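Side-chain contacts in pantothenate synthetase (PDB 3N8H), which probably catalyses the ATP-dependent condensation of pantoate with beta-alanine to pantothenate, by way of a pantoyl-adenylate intermediate: residues 62-67 with 71-76; 32-37 with 190-195; 122-127 with 249-254. All blocks are in the same frame, centred on the assembly; numbering follows the deposited sequence. Where two conformers were deposited one is given.

Contact 1: residues 62-67 with 71-76; sequences TQFNNP and QTYPNQ. With PRO (proline), chain C.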
loop_
_atom_site.group_PDB
_atom_site.type_symbol
_atom_site.label_atom_id
_atom_site.label_comp_id
_atom_site.label_asym_id
_atom_site.label_seq_id
_atom_site.Cartn_x
_atom_site.Cartn_y
_atom_site.Cartn_z
ATOM N N THR A 62 -12.492 -8.277 -1.467
ATOM C CA THR A 62 -11.725 -7.708 -2.590
ATOM C C THR A 62 -10.819 -8.747 -3.223
ATOM O O THR A 62 -10.276 -8.542 -4.307
ATOM C CB THR A 62 -10.886 -6.472 -2.207
ATOM O OG1 THR A 62 -9.847 -6.850 -1.283
ATOM C CG2 THR A 62 -11.774 -5.375 -1.615
ATOM N N GLN A 63 -10.657 -9.872 -2.542
ATOM C CA GLN A 63 -9.795 -10.912 -3.073
ATOM C C GLN A 63 -10.548 -12.073 -3.721
ATOM O O GLN A 63 -9.929 -13.013 -4.238
ATOM C CB GLN A 63 -8.828 -11.403 -2.000
ATOM C CG GLN A 63 -9.418 -12.275 -0.904
ATOM C CD GLN A 63 -8.364 -12.613 0.128
ATOM O OE1 GLN A 63 -7.994 -13.782 0.320
ATOM N NE2 GLN A 63 -7.851 -11.585 0.786
ATOM N N PHE A 64 -11.872 -12.030 -3.679
ATOM C CA PHE A 64 -12.647 -13.047 -4.403
ATOM C C PHE A 64 -12.838 -12.552 -5.806
ATOM O O PHE A 64 -13.548 -11.575 -6.029
ATOM C CB PHE A 64 -14.002 -13.281 -3.754
ATOM C CG PHE A 64 -13.918 -14.056 -2.477
ATOM C CD1 PHE A 64 -14.285 -15.408 -2.439
ATOM C CD2 PHE A 64 -13.436 -13.449 -1.320
ATOM C CE1 PHE A 64 -14.188 -16.132 -1.260
ATOM C CE2 PHE A 64 -13.324 -14.166 -0.144
ATOM C CZ PHE A 64 -13.701 -15.512 -0.109
ATOM N N ASN A 65 -12.177 -13.187 -6.757
ATOM C CA ASN A 65 -12.433 -12.865 -8.166
ATOM C C ASN A 65 -13.753 -13.504 -8.681
ATOM O O ASN A 65 -14.293 -13.117 -9.714
ATOM C CB ASN A 65 -11.258 -13.305 -9.035
ATOM C CG ASN A 65 -10.893 -14.762 -8.810
ATOM O OD1 ASN A 65 -10.492 -15.147 -7.703
ATOM N ND2 ASN A 65 -11.065 -15.591 -9.850
ATOM N N ASN A 66 -14.279 -14.468 -7.945
ATOM C CA ASN A 66 -15.478 -15.188 -8.387
ATOM C C ASN A 66 -16.653 -14.970 -7.424
ATOM O O ASN A 66 -16.569 -15.336 -6.247
ATOM C CB ASN A 66 -15.141 -16.672 -8.491
ATOM C CG ASN A 66 -16.278 -17.498 -9.034
ATOM O OD1 ASN A 66 -17.307 -17.670 -8.386
ATOM N ND2 ASN A 66 -16.083 -18.048 -10.219
ATOM N N PRO A 67 -17.762 -14.389 -7.918
ATOM C CA PRO A 67 -18.862 -14.005 -7.026
ATOM C C PRO A 67 -19.473 -15.194 -6.300
ATOM O O PRO A 67 -19.795 -15.129 -5.101
ATOM C CB PRO A 67 -19.890 -13.363 -7.972
ATOM C CG PRO A 67 -19.102 -12.914 -9.137
ATOM C CD PRO A 67 -17.956 -13.889 -9.291
ATOM N N GLN A 71 -20.110 -15.882 -2.383
ATOM C CA GLN A 71 -21.439 -16.129 -1.832
ATOM C C GLN A 71 -21.489 -17.407 -0.991
ATOM O O GLN A 71 -22.102 -17.438 0.073
ATOM C CB GLN A 71 -22.474 -16.227 -2.949
ATOM C CG GLN A 71 -22.571 -15.020 -3.853
ATOM C CD GLN A 71 -23.709 -15.171 -4.853
ATOM O OE1 GLN A 71 -24.851 -15.424 -4.465
ATOM N NE2 GLN A 71 -23.403 -15.030 -6.143
ATOM N N THR A 72 -20.838 -18.456 -1.475
ATOM C CA THR A 72 -20.853 -19.747 -0.815
ATOM C C THR A 72 -19.711 -19.957 0.174
ATOM O O THR A 72 -19.644 -21.006 0.802
ATOM C CB THR A 72 -20.778 -20.885 -1.861
ATOM O OG1 THR A 72 -19.582 -20.731 -2.647
ATOM C CG2 THR A 72 -22.016 -20.872 -2.782
ATOM N N TYR A 73 -18.799 -18.994 0.308
ATOM C CA TYR A 73 -17.636 -19.238 1.158
ATOM C C TYR A 73 -18.084 -19.653 2.566
ATOM O O TYR A 73 -19.018 -19.073 3.118
ATOM C CB TYR A 73 -16.722 -18.012 1.238
ATOM C CG TYR A 73 -15.379 -18.410 1.813
ATOM C CD1 TYR A 73 -14.432 -19.042 1.019
ATOM C CD2 TYR A 73 -15.092 -18.220 3.166
ATOM C CE1 TYR A 73 -13.206 -19.435 1.538
ATOM C CE2 TYR A 73 -13.867 -18.609 3.698
ATOM C CZ TYR A 73 -12.926 -19.220 2.882
ATOM O OH TYR A 73 -11.706 -19.607 3.405
ATOM N N PRO A 74 -17.443 -20.680 3.145
ATOM C CA PRO A 74 -18.049 -21.199 4.388
ATOM C C PRO A 74 -18.088 -20.192 5.528
ATOM O O PRO A 74 -17.137 -19.423 5.768
ATOM C CB PRO A 74 -17.159 -22.399 4.742
ATOM C CG PRO A 74 -16.633 -22.866 3.418
ATOM C CD PRO A 74 -16.444 -21.604 2.580
ATOM N N ASN A 75 -19.195 -20.218 6.258
ATOM C CA ASN A 75 -19.416 -19.291 7.352
ATOM C C ASN A 75 -19.895 -20.062 8.586
ATOM O O ASN A 75 -20.885 -20.783 8.505
ATOM C CB ASN A 75 -20.449 -18.244 6.931
ATOM C CG ASN A 75 -20.830 -17.330 8.056
ATOM O OD1 ASN A 75 -20.297 -16.224 8.182
ATOM N ND2 ASN A 75 -21.746 -17.790 8.904
ATOM N N GLN A 76 -19.183 -19.918 9.709
ATOM C CA GLN A 76 -19.502 -20.629 10.964
ATOM C C GLN A 76 -18.841 -19.959 12.181
ATOM O O GLN A 76 -17.998 -20.555 12.870
ATOM C CB GLN A 76 -19.056 -22.091 10.862
ATOM C CG GLN A 76 -17.653 -22.238 10.304
ATOM C CD GLN A 76 -17.097 -23.639 10.428
ATOM O OE1 GLN A 76 -16.165 -23.883 11.197
ATOM N NE2 GLN A 76 -17.647 -24.562 9.659
HETATM N N PRO C . -7.329 -18.442 1.007
HETATM C CA PRO C . -7.492 -17.113 0.424
HETATM C C PRO C . -8.621 -17.119 -0.607
HETATM O O PRO C . -9.126 -18.197 -0.946
HETATM C CB PRO C . -6.143 -16.873 -0.256
HETATM C CG PRO C . -5.175 -17.644 0.579
HETATM C CD PRO C . -5.919 -18.865 1.058
#

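Contact 2: residues 32-37 with 190-195; sequences MGALHN and RNKNLT. With PRO (proline), chain C; AMP (adenosine monophosphate), chain D.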
loop_
_atom_site.group_PDB
_atom_site.type_symbol
_atom_site.label_atom_id
_atom_site.label_comp_id
_atom_site.label_asym_id
_atom_site.label_seq_id
_atom_site.Cartn_x
_atom_site.Cartn_y
_atom_site.Cartn_z
HETATM N N MSE A 32 -9.728 -16.443 7.227
HETATM C CA MSE A 32 -11.051 -16.037 6.747
HETATM C C MSE A 32 -12.120 -16.928 7.411
HETATM O O MSE A 32 -13.189 -17.147 6.861
HETATM C CB MSE A 32 -11.133 -16.097 5.218
HETATM C CG MSE A 32 -9.946 -15.406 4.497
HETATM SE SE MSE A 32 -10.415 -14.736 2.712
HETATM C CE MSE A 32 -10.814 -16.458 1.869
ATOM N N GLY A 33 -11.826 -17.440 8.601
ATOM C CA GLY A 33 -12.835 -18.149 9.378
ATOM C C GLY A 33 -13.011 -19.592 8.925
ATOM O O GLY A 33 -12.205 -20.090 8.132
ATOM N N ALA A 34 -14.055 -20.263 9.427
ATOM C CA ALA A 34 -14.323 -21.679 9.084
ATOM C C ALA A 34 -13.095 -22.547 9.377
ATOM O O ALA A 34 -12.567 -23.253 8.504
ATOM C CB ALA A 34 -14.760 -21.811 7.626
ATOM N N LEU A 35 -12.659 -22.486 10.630
ATOM C CA LEU A 35 -11.349 -22.961 11.049
ATOM C C LEU A 35 -11.170 -24.479 11.016
ATOM O O LEU A 35 -11.986 -25.234 11.522
ATOM C CB LEU A 35 -11.064 -22.469 12.462
ATOM C CG LEU A 35 -11.093 -20.958 12.611
ATOM C CD1 LEU A 35 -10.975 -20.568 14.085
ATOM C CD2 LEU A 35 -9.981 -20.345 11.783
ATOM N N HIS A 36 -10.064 -24.917 10.443
ATOM C CA HIS A 36 -9.749 -26.317 10.428
ATOM C C HIS A 36 -8.358 -26.566 11.039
ATOM O O HIS A 36 -7.668 -25.642 11.510
ATOM C CB HIS A 36 -9.818 -26.829 8.999
ATOM C CG HIS A 36 -9.010 -26.013 8.041
ATOM N ND1 HIS A 36 -7.631 -25.958 8.090
ATOM C CD2 HIS A 36 -9.385 -25.214 7.012
ATOM C CE1 HIS A 36 -7.194 -25.167 7.128
ATOM N NE2 HIS A 36 -8.238 -24.704 6.454
ATOM N N ASN A 37 -7.976 -27.838 11.070
ATOM C CA ASN A 37 -6.704 -28.238 11.644
ATOM C C ASN A 37 -5.504 -27.529 11.007
ATOM O O ASN A 37 -4.461 -27.344 11.656
ATOM C CB ASN A 37 -6.567 -29.763 11.614
ATOM C CG ASN A 37 -7.377 -30.442 12.708
ATOM O OD1 ASN A 37 -7.801 -29.806 13.667
ATOM N ND2 ASN A 37 -7.577 -31.745 12.578
ATOM N N ARG A 190 -12.795 -24.412 2.035
ATOM C CA ARG A 190 -13.694 -24.731 0.931
ATOM C C ARG A 190 -14.029 -26.230 0.873
ATOM O O ARG A 190 -15.040 -26.623 0.270
ATOM C CB ARG A 190 -13.113 -24.238 -0.408
ATOM C CG ARG A 190 -13.288 -22.730 -0.653
ATOM C CD ARG A 190 -12.704 -22.327 -2.032
ATOM N NE ARG A 190 -12.668 -20.878 -2.235
ATOM C CZ ARG A 190 -11.664 -20.096 -1.838
ATOM N NH1 ARG A 190 -10.614 -20.626 -1.225
ATOM N NH2 ARG A 190 -11.701 -18.787 -2.052
ATOM N N ASN A 191 -13.191 -27.062 1.500
ATOM C CA ASN A 191 -13.472 -28.494 1.596
ATOM C C ASN A 191 -14.853 -28.737 2.218
ATOM O O ASN A 191 -15.467 -29.785 1.987
ATOM C CB ASN A 191 -12.431 -29.234 2.469
ATOM C CG ASN A 191 -11.078 -29.426 1.783
ATOM O OD1 ASN A 191 -10.816 -28.878 0.711
ATOM N ND2 ASN A 191 -10.210 -30.212 2.417
ATOM N N LYS A 192 -15.314 -27.799 3.053
ATOM C CA LYS A 192 -16.599 -27.991 3.741
ATOM C C LYS A 192 -17.751 -27.943 2.737
ATOM O O LYS A 192 -18.864 -28.346 3.046
ATOM C CB LYS A 192 -16.808 -26.967 4.866
ATOM C CG LYS A 192 -15.814 -27.120 6.022
ATOM C CD LYS A 192 -15.420 -25.779 6.624
ATOM C CE LYS A 192 -14.088 -25.880 7.365
ATOM N NZ LYS A 192 -14.237 -25.484 8.781
ATOM N N ASN A 193 -17.459 -27.453 1.534
ATOM C CA ASN A 193 -18.456 -27.364 0.475
ATOM C C ASN A 193 -18.498 -28.618 -0.388
ATOM O O ASN A 193 -19.367 -28.755 -1.247
ATOM C CB ASN A 193 -18.223 -26.115 -0.383
ATOM C CG ASN A 193 -18.675 -24.839 0.318
ATOM O OD1 ASN A 193 -19.408 -24.894 1.316
ATOM N ND2 ASN A 193 -18.234 -23.691 -0.187
ATOM N N LEU A 194 -17.570 -29.542 -0.141
ATOM C CA LEU A 194 -17.544 -30.802 -0.886
ATOM C C LEU A 194 -18.597 -31.780 -0.388
ATOM O O LEU A 194 -18.723 -32.010 0.823
ATOM C CB LEU A 194 -16.187 -31.480 -0.754
ATOM C CG LEU A 194 -14.938 -30.772 -1.268
ATOM C CD1 LEU A 194 -13.696 -31.549 -0.761
ATOM C CD2 LEU A 194 -14.972 -30.671 -2.795
ATOM N N THR A 195 -19.337 -32.373 -1.320
ATOM C CA THR A 195 -20.256 -33.438 -0.967
ATOM C C THR A 195 -19.459 -34.702 -0.663
ATOM O O THR A 195 -18.235 -34.732 -0.809
ATOM C CB THR A 195 -21.249 -33.750 -2.108
ATOM O OG1 THR A 195 -20.539 -34.328 -3.212
ATOM C CG2 THR A 195 -21.972 -32.478 -2.558
HETATM N N PRO C . -7.329 -18.442 1.007
HETATM C CA PRO C . -7.492 -17.113 0.424
HETATM C C PRO C . -8.621 -17.119 -0.607
HETATM O O PRO C . -9.126 -18.197 -0.946
HETATM C CB PRO C . -6.143 -16.873 -0.256
HETATM C CG PRO C . -5.175 -17.644 0.579
HETATM C CD PRO C . -5.919 -18.865 1.058
HETATM P P AMP D . -7.396 -19.017 4.712
HETATM O O1P AMP D . -8.293 -18.915 5.942
HETATM O O2P AMP D . -7.611 -20.206 3.826
HETATM O O3P AMP D . -7.295 -17.742 3.956
HETATM O "O5'" AMP D . -5.957 -19.390 5.360
HETATM C "C5'" AMP D . -5.425 -18.706 6.495
HETATM C "C4'" AMP D . -4.009 -19.157 6.758
HETATM O "O4'" AMP D . -4.016 -20.592 7.046
HETATM C "C3'" AMP D . -3.049 -18.948 5.573
HETATM O "O3'" AMP D . -1.732 -18.646 6.064
HETATM C "C2'" AMP D . -3.050 -20.323 4.917
HETATM O "O2'" AMP D . -1.934 -20.621 4.093
HETATM C "C1'" AMP D . -3.136 -21.237 6.137
HETATM N N9 AMP D . -3.604 -22.586 5.797
HETATM C C8 AMP D . -4.711 -22.884 5.079
HETATM N N7 AMP D . -4.824 -24.233 4.917
HETATM C C5 AMP D . -3.752 -24.807 5.519
HETATM C C6 AMP D . -3.264 -26.189 5.716
HETATM N N6 AMP D . -3.961 -27.215 5.201
HETATM N N1 AMP D . -2.124 -26.389 6.401
HETATM C C2 AMP D . -1.428 -25.331 6.883
HETATM N N3 AMP D . -1.812 -24.044 6.752
HETATM C C4 AMP D . -2.954 -23.719 6.092
#

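Contact 3: residues 122-127 with 249-254; sequences KSRPGH and KVRLID. With PRO (proline), chain C.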
loop_
_atom_site.group_PDB
_atom_site.type_symbol
_atom_site.label_atom_id
_atom_site.label_comp_id
_atom_site.label_asym_id
_atom_site.label_seq_id
_atom_site.Cartn_x
_atom_site.Cartn_y
_atom_site.Cartn_z
ATOM N N LYS A 122 -2.489 -15.823 -12.215
ATOM C CA LYS A 122 -3.029 -15.809 -13.574
ATOM C C LYS A 122 -4.426 -16.418 -13.558
ATOM O O LYS A 122 -5.348 -15.965 -14.247
ATOM C CB LYS A 122 -2.117 -16.618 -14.509
ATOM C CG LYS A 122 -2.582 -16.645 -15.946
ATOM C CD LYS A 122 -1.651 -17.480 -16.805
ATOM C CE LYS A 122 -0.965 -16.618 -17.848
ATOM N NZ LYS A 122 -0.232 -17.429 -18.855
ATOM N N SER A 123 -4.547 -17.462 -12.747
ATOM C CA SER A 123 -5.777 -18.209 -12.557
ATOM C C SER A 123 -6.825 -17.345 -11.841
ATOM O O SER A 123 -8.023 -17.457 -12.108
ATOM C CB SER A 123 -5.462 -19.475 -11.748
ATOM O OG SER A 123 -6.455 -20.455 -11.894
ATOM N N ARG A 124 -6.383 -16.479 -10.936
ATOM C CA ARG A 124 -7.326 -15.624 -10.201
ATOM C C ARG A 124 -7.020 -14.135 -10.399
ATOM O O ARG A 124 -6.389 -13.492 -9.552
ATOM C CB ARG A 124 -7.351 -15.962 -8.710
ATOM C CG ARG A 124 -7.565 -17.451 -8.400
ATOM C CD ARG A 124 -7.649 -17.672 -6.885
ATOM N NE ARG A 124 -8.784 -16.968 -6.291
ATOM C CZ ARG A 124 -9.073 -16.972 -4.997
ATOM N NH1 ARG A 124 -8.306 -17.659 -4.155
ATOM N NH2 ARG A 124 -10.145 -16.305 -4.551
ATOM N N PRO A 125 -7.452 -13.586 -11.534
ATOM C CA PRO A 125 -7.088 -12.205 -11.786
ATOM C C PRO A 125 -7.600 -11.298 -10.668
ATOM O O PRO A 125 -8.783 -11.367 -10.304
ATOM C CB PRO A 125 -7.798 -11.894 -13.107
ATOM C CG PRO A 125 -7.900 -13.233 -13.798
ATOM C CD PRO A 125 -8.073 -14.242 -12.698
ATOM N N GLY A 126 -6.716 -10.465 -10.115
ATOM C CA GLY A 126 -7.133 -9.469 -9.137
ATOM C C GLY A 126 -7.218 -10.022 -7.719
ATOM O O GLY A 126 -7.419 -9.269 -6.753
ATOM N N HIS A 127 -7.039 -11.330 -7.576
ATOM C CA HIS A 127 -6.986 -11.933 -6.237
ATOM C C HIS A 127 -5.803 -11.390 -5.396
ATOM O O HIS A 127 -5.983 -11.038 -4.241
ATOM C CB HIS A 127 -6.889 -13.457 -6.328
ATOM C CG HIS A 127 -6.525 -14.117 -5.033
ATOM N ND1 HIS A 127 -7.392 -14.185 -3.960
ATOM C CD2 HIS A 127 -5.382 -14.732 -4.631
ATOM C CE1 HIS A 127 -6.802 -14.813 -2.955
ATOM N NE2 HIS A 127 -5.579 -15.148 -3.331
ATOM N N LYS A 249 -18.087 -27.111 -7.987
ATOM C CA LYS A 249 -17.841 -25.664 -7.930
ATOM C C LYS A 249 -16.774 -25.291 -6.916
ATOM O O LYS A 249 -16.551 -24.103 -6.638
ATOM C CB LYS A 249 -19.121 -24.898 -7.584
ATOM C CG LYS A 249 -20.043 -24.627 -8.761
ATOM C CD LYS A 249 -21.103 -25.697 -8.909
ATOM C CE LYS A 249 -22.055 -25.354 -10.055
ATOM N NZ LYS A 249 -23.219 -26.289 -10.151
ATOM N N VAL A 250 -16.106 -26.303 -6.368
ATOM C CA VAL A 250 -15.150 -26.078 -5.288
ATOM C C VAL A 250 -13.747 -26.047 -5.853
ATOM O O VAL A 250 -13.296 -27.022 -6.447
ATOM C CB VAL A 250 -15.260 -27.174 -4.166
ATOM C CG1 VAL A 250 -14.220 -26.927 -3.046
ATOM C CG2 VAL A 250 -16.655 -27.202 -3.600
ATOM N N ARG A 251 -13.051 -24.923 -5.666
ATOM C CA ARG A 251 -11.717 -24.792 -6.230
ATOM C C ARG A 251 -10.674 -25.005 -5.131
ATOM O O ARG A 251 -10.638 -24.248 -4.164
ATOM C CB ARG A 251 -11.526 -23.426 -6.890
ATOM C CG ARG A 251 -10.255 -23.291 -7.729
ATOM C CD ARG A 251 -10.054 -21.826 -8.196
ATOM N NE ARG A 251 -8.807 -21.712 -8.931
ATOM C CZ ARG A 251 -7.624 -21.471 -8.363
ATOM N NH1 ARG A 251 -7.550 -21.270 -7.066
ATOM N NH2 ARG A 251 -6.523 -21.413 -9.102
ATOM N N LEU A 252 -9.853 -26.041 -5.283
ATOM C CA LEU A 252 -8.778 -26.353 -4.326
ATOM C C LEU A 252 -7.384 -26.230 -4.948
ATOM O O LEU A 252 -7.228 -26.448 -6.151
ATOM C CB LEU A 252 -8.943 -27.774 -3.806
ATOM C CG LEU A 252 -10.278 -28.058 -3.106
ATOM C CD1 LEU A 252 -10.261 -29.475 -2.567
ATOM C CD2 LEU A 252 -10.556 -27.007 -2.002
ATOM N N ILE A 253 -6.384 -25.886 -4.122
ATOM C CA ILE A 253 -5.007 -25.744 -4.585
ATOM C C ILE A 253 -4.084 -26.508 -3.663
ATOM O O ILE A 253 -4.446 -26.850 -2.518
ATOM C CB ILE A 253 -4.536 -24.253 -4.669
ATOM C CG1 ILE A 253 -4.012 -23.720 -3.315
ATOM C CG2 ILE A 253 -5.640 -23.366 -5.228
ATOM C CD1 ILE A 253 -3.559 -22.256 -3.342
ATOM N N ASP A 254 -2.891 -26.771 -4.175
ATOM C CA ASP A 254 -1.853 -27.452 -3.419
ATOM C C ASP A 254 -0.453 -27.156 -4.005
ATOM O O ASP A 254 -0.302 -26.794 -5.172
ATOM C CB ASP A 254 -2.137 -28.970 -3.409
ATOM C CG ASP A 254 -1.406 -29.694 -2.295
ATOM O OD1 ASP A 254 -0.680 -29.029 -1.486
ATOM O OD2 ASP A 254 -1.525 -30.934 -2.242
HETATM N N PRO C . -7.329 -18.442 1.007
HETATM C CA PRO C . -7.492 -17.113 0.424
HETATM C C PRO C . -8.621 -17.119 -0.607
HETATM O O PRO C . -9.126 -18.197 -0.946
HETATM C CB PRO C . -6.143 -16.873 -0.256
HETATM C CG PRO C . -5.175 -17.644 0.579
HETATM C CD PRO C . -5.919 -18.865 1.058
#

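Contact 1: residues 62-67 with 71-76
Pro67 and Gln71 join the two segments through one helical turn. Gln71 N donates to Pro67 O at 2.8 Å, an i to i+4 bond of helix 67-72. Asn66 is its N-cap, and its OD1 accepts from the backbone N of Asp69. Residues 62-66 lead into the helix and the loop holding Tyr73 follows it, which brings the rings of Phe64 and Tyr73 together.

The two rings form an offset edge-to-face pair. Their centroids are 5.5 Å apart and their planes stand at 80°. The CE1-CZ edge of Phe64 points at one face of Tyr73, near the root of the ring: Phe64 CE1 lies 3.7 Å from Tyr73 CD1. Tyr73 CG lies anti to the backbone N (chi1 -165°), which turns the ring toward Phe64. Pro74 CD also packs on a face of the Tyr73 ring, and Tyr70 makes a further edge-to-face pair with Phe64. Tyr73 also touches Met32 and Ser189, while Gln63 reaches the bound proline.

The nearest atoms of the Tyr73 side chain and the bound adenosine monophosphate are about 4 Å apart. The ring pair holds by shape and ring electrostatics, and probably helps join the Gln63 loop to that side of the pocket.

Contact 2: residues 32-37 with 190-195
Lys192 reaches across to Ala34 in the nucleotide-binding part of the enzyme. Residues 32-37 are the loop after strand 26-31 of the parallel sheet, leading into helix 37-49, in a family of the HUP clan. Residues 190-195 begin in a 3-10 turn after strand 172-176.

The direct polar link is one weak hydrogen bond. Lys192 NZ approaches Ala34 O at 2.8 Å. That carbonyl oxygen also accepts from Ser189 OG, so two side chains from one loop hold it. The lysine chain is bent at chi2 (145°) and again at chi4 (-122°), which carries NZ round to the carbonyl. The backbone N atoms of Ala34 and Leu35 are held by the carboxylate of Asp80.

Apolar packing is slight. The end of the lysine chain passes beside the Ala34 methyl, with Lys192 CE 4.1 Å from Ala34 CB.

The bound proline bridges the two segments; the nucleotide is held from residues 32-37. Met32 N donates to O1P of adenosine monophosphate at 3.1 Å. His36 brings CE1 at its ring edge to 3.4 Å from the adenine N7, and its other neighbours include the stacked ring of His39, the predicted proton donor. Met32 is modelled as selenomethionine; its terminal CE packs against proline C.

Arg190 addresses the proline from the other segment. Its chain is extended, and a salt bridge from NH2 to Asp69 helps to place the guanidinium. Arg190 NH1 and NH2 both donate to proline O, each at 2.9 Å and 145°.

Contact 3: residues 122-127 with 249-254
Arg251 lays one face of its guanidinium against the aliphatic part of Arg124. Arg124 CG sits over the centre of the group, 3.9 Å above its plane. The next carbon, Arg124 CD, is 3.6 Å from Arg251 NH1. The two guanidinium planes are 46° apart, so the groups do not stack.

The polar link is made beside this overlap. Arg251 NH2 donates to Ser123 OG at 3.0 Å. The hydroxyl oxygen is tilted 27° out of the guanidinium plane. Arg251 CG is anti to the backbone N and the chain runs extended to NE, which spans the distance from strand 250-257 to the end of helix 120-123. Glu120 makes a salt bridge to Arg251 NH1, and Gln232 accepts from NE. Arg251 was deposited in two conformers. In the one described, these partners hold the group and probably offset its charge next to Arg124.

Arg124 turns its own head the other way, toward the bound proline. The bend at chi3 (62°) sends the guanidinium off from the point where CD meets Arg251. NE donates to Asn65 OD1, while NH1 makes a weak, long hydrogen bond of 3.4 Å to proline O. His127 lies over one face of this guanidinium, with its ND1 above the centre. That ND1 is hydrogen-bonded to Gln63 O. The edge of the imidazole touches the ligand too: His127 CE1 is 3.5 Å from proline CB.

Arg251 thus probably acts as a second-shell residue behind Arg124. The contact joins the three-stranded antiparallel sheet to the end of helix 120-123 and the loop that follows, at the arginine-lined side of the proline pocket, by proline O.

How the contacts relate
The three contacts line one ligand pocket, and all of them touch the bound proline. Contacts 1 and 2 have centres about 12 Å apart, as do contacts 1 and 3; contacts 2 and 3 are about 15 Å apart. Along the chain, contact 1 is nested within the loop closed by contact 2. Contact 3 opens after contact 1 closes, and its segments alternate with those of contact 2. Both segments of contact 2 follow strands of the parallel sheet, 26-31 and 172-176, whereas contact 3 ends on the antiparallel sheet. Loop 62-67 touches both contacts. Parts distant in sequence thus meet where adenosine monophosphate and proline bind side by side.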